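PDB 2ZPO: ribonuclease from Chelonia mydas, which probably cleaves single- and double-stranded RNA on the 3' side of pyrimidine nucleotides, as a secreted endonuclease of the pancreatic ribonuclease family. Local coordinates for residues K6-R9 with Q10-Y14. Numbering follows the deposited sequence.
Sequences KFLR and QHVDY. With SO4 (sulfate ion), chain B.
Lys6 and Gln10 run side by side in the same direction, one turn apart on the helix. The lysine chain is fully extended, and its CE lies 3.6 Å from Gln10 NE2; in the backbone, Gln10 N donates to Lys6 O. Gln10 NE2 also comes within 2.9 Å of O1 of a bound sulfate, in one of the two conformers modelled for this side chain, the one described throughout.

Next comes Phe7, whose O accepts the backbone bond from His11 N. With CG anti to the backbone N (chi1 179°), its ring lies alongside the following turn and takes His11 CB over its centre, a CH-pi contact 4.2 Å from the centroid. The two rings meet obliquely, their planes at 47°. This is the N-terminal helix of the ribonuclease A fold, which brings His11, probably the proton acceptor as in related ribonucleases, into the active-site cleft. His11 NE2 donates to sulfate O1 at 2.9 Å, near the ring plane, and more weakly to O4; ND1 is held by Thr45 O, while His114 ND1 and the backbone N of Tyr115 also bond to the sulfate, probably from the crystallisation liquor. A leucine in place of His11 would probably leave the sulfate and Thr45 O without this shared partner.

Leu8 meets Val12 through its CD2, 3.7 Å from Val12 CG2, as the two side chains lie side by side, pointing the same way, and Val12 CG2 also reaches Phe7 CE1 obliquely. Val12 N still bonds to Leu8 O, from above the carbonyl plane, although Val12 itself has left helical geometry.

Arg9 bends at chi3 (55°), laying one guanidinium face over Gln10 CG. Its NE pairs with Glu1, and NH1 donates a hydrogen bond to a water, which in turn donates to Gln10 OE1.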
loop_
_atom_site.group_PDB
_atom_site.type_symbol
_atom_site.label_atom_id
_atom_site.label_comp_id
_atom_site.label_asym_id
_atom_site.label_seq_id
_atom_site.Cartn_x
_atom_site.Cartn_y
_atom_site.Cartn_z
ATOM N N LYS A 6 3.446 -3.003 -10.400
ATOM C CA LYS A 6 2.078 -2.908 -9.861
ATOM C C LYS A 6 2.115 -2.681 -8.352
ATOM O O LYS A 6 1.310 -1.926 -7.817
ATOM C CB LYS A 6 1.276 -4.163 -10.182
ATOM C CG LYS A 6 -0.138 -4.164 -9.562
ATOM C CD LYS A 6 -0.973 -5.266 -10.159
ATOM C CE LYS A 6 -2.384 -5.250 -9.557
ATOM N NZ LYS A 6 -3.320 -6.082 -10.389
ATOM N N PHE A 7 3.074 -3.313 -7.692
ATOM C CA PHE A 7 3.235 -3.112 -6.249
ATOM C C PHE A 7 3.609 -1.654 -5.940
ATOM O O PHE A 7 3.028 -1.053 -5.034
ATOM C CB PHE A 7 4.269 -4.068 -5.651
ATOM C CG PHE A 7 4.478 -3.867 -4.166
ATOM C CD1 PHE A 7 5.420 -2.947 -3.703
ATOM C CD2 PHE A 7 3.707 -4.578 -3.230
ATOM C CE1 PHE A 7 5.607 -2.745 -2.325
ATOM C CE2 PHE A 7 3.898 -4.415 -1.852
ATOM C CZ PHE A 7 4.839 -3.473 -1.394
ATOM N N LEU A 8 4.585 -1.090 -6.647
ATOM C CA LEU A 8 4.919 0.318 -6.466
ATOM C C LEU A 8 3.726 1.232 -6.762
ATOM O O LEU A 8 3.481 2.183 -6.037
ATOM C CB LEU A 8 6.095 0.720 -7.369
ATOM C CG LEU A 8 7.405 -0.031 -7.181
ATOM C CD1 LEU A 8 8.465 0.684 -8.016
ATOM C CD2 LEU A 8 7.844 -0.126 -5.745
ATOM N N ARG A 9 2.999 0.943 -7.844
ATOM C CA ARG A 9 1.897 1.815 -8.243
ATOM C C ARG A 9 0.805 1.833 -7.186
ATOM O O ARG A 9 0.292 2.899 -6.838
ATOM C CB ARG A 9 1.307 1.329 -9.577
ATOM C CG ARG A 9 0.021 2.065 -9.993
ATOM C CD ARG A 9 -0.444 1.669 -11.406
ATOM N NE ARG A 9 -0.640 0.233 -11.608
ATOM C CZ ARG A 9 -1.750 -0.425 -11.283
ATOM N NH1 ARG A 9 -2.764 0.224 -10.732
ATOM N NH2 ARG A 9 -1.840 -1.736 -11.508
ATOM N N GLN A 10 0.476 0.657 -6.673
ATOM C CA GLN A 10 -0.593 0.490 -5.699
ATOM C C GLN A 10 -0.192 0.895 -4.260
ATOM O O GLN A 10 -1.040 1.412 -3.509
ATOM C CB GLN A 10 -1.123 -0.946 -5.700
ATOM C CG GLN A 10 -1.902 -1.313 -6.976
ATOM C CD GLN A 10 -2.717 -2.576 -6.861
ATOM O OE1 GLN A 10 -3.882 -2.603 -7.264
ATOM N NE2 GLN A 10 -2.121 -3.632 -6.348
ATOM N N HIS A 11 1.086 0.700 -3.900
ATOM C CA HIS A 11 1.459 0.720 -2.462
ATOM C C HIS A 11 2.614 1.621 -2.022
ATOM O O HIS A 11 2.905 1.690 -0.816
ATOM C CB HIS A 11 1.725 -0.706 -1.967
ATOM C CG HIS A 11 0.551 -1.626 -2.102
ATOM N ND1 HIS A 11 -0.619 -1.464 -1.383
ATOM C CD2 HIS A 11 0.355 -2.699 -2.901
ATOM C CE1 HIS A 11 -1.476 -2.415 -1.720
ATOM N NE2 HIS A 11 -0.904 -3.184 -2.635
ATOM N N VAL A 12 3.292 2.286 -2.952
ATOM C CA VAL A 12 4.444 3.109 -2.585
ATOM C C VAL A 12 4.169 4.589 -2.922
ATOM O O VAL A 12 3.930 4.946 -4.091
ATOM C CB VAL A 12 5.770 2.596 -3.226
ATOM C CG1 VAL A 12 6.934 3.514 -2.854
ATOM C CG2 VAL A 12 6.058 1.141 -2.814
ATOM N N ASP A 13 4.194 5.440 -1.899
ATOM C CA ASP A 13 4.029 6.878 -2.106
ATOM C C ASP A 13 5.080 7.575 -1.276
ATOM O O ASP A 13 4.884 7.817 -0.089
ATOM C CB ASP A 13 2.634 7.339 -1.716
ATOM C CG ASP A 13 2.447 8.840 -1.894
ATOM O OD1 ASP A 13 2.993 9.377 -2.885
ATOM O OD2 ASP A 13 1.757 9.454 -1.053
ATOM N N TYR A 14 6.209 7.864 -1.916
ATOM C CA TYR A 14 7.341 8.421 -1.201
ATOM C C TYR A 14 8.133 9.421 -2.062
ATOM O O TYR A 14 8.553 9.057 -3.153
ATOM C CB TYR A 14 8.269 7.290 -0.737
ATOM C CG TYR A 14 9.521 7.862 -0.133
ATOM C CD1 TYR A 14 9.521 8.332 1.183
ATOM C CD2 TYR A 14 10.678 7.992 -0.903
ATOM C CE1 TYR A 14 10.661 8.907 1.731
ATOM C CE2 TYR A 14 11.820 8.569 -0.366
ATOM C CZ TYR A 14 11.797 9.008 0.950
ATOM O OH TYR A 14 12.929 9.556 1.485
HETATM S S SO4 B . -2.104 -6.392 -3.638
HETATM O O1 SO4 B . -2.703 -5.099 -3.957
HETATM O O2 SO4 B . -3.130 -7.408 -3.404
HETATM O O3 SO4 B . -1.221 -6.866 -4.729
HETATM O O4 SO4 B . -1.357 -6.272 -2.399
HETATM O O HOH W 1 -4.887 -1.484 -9.822
#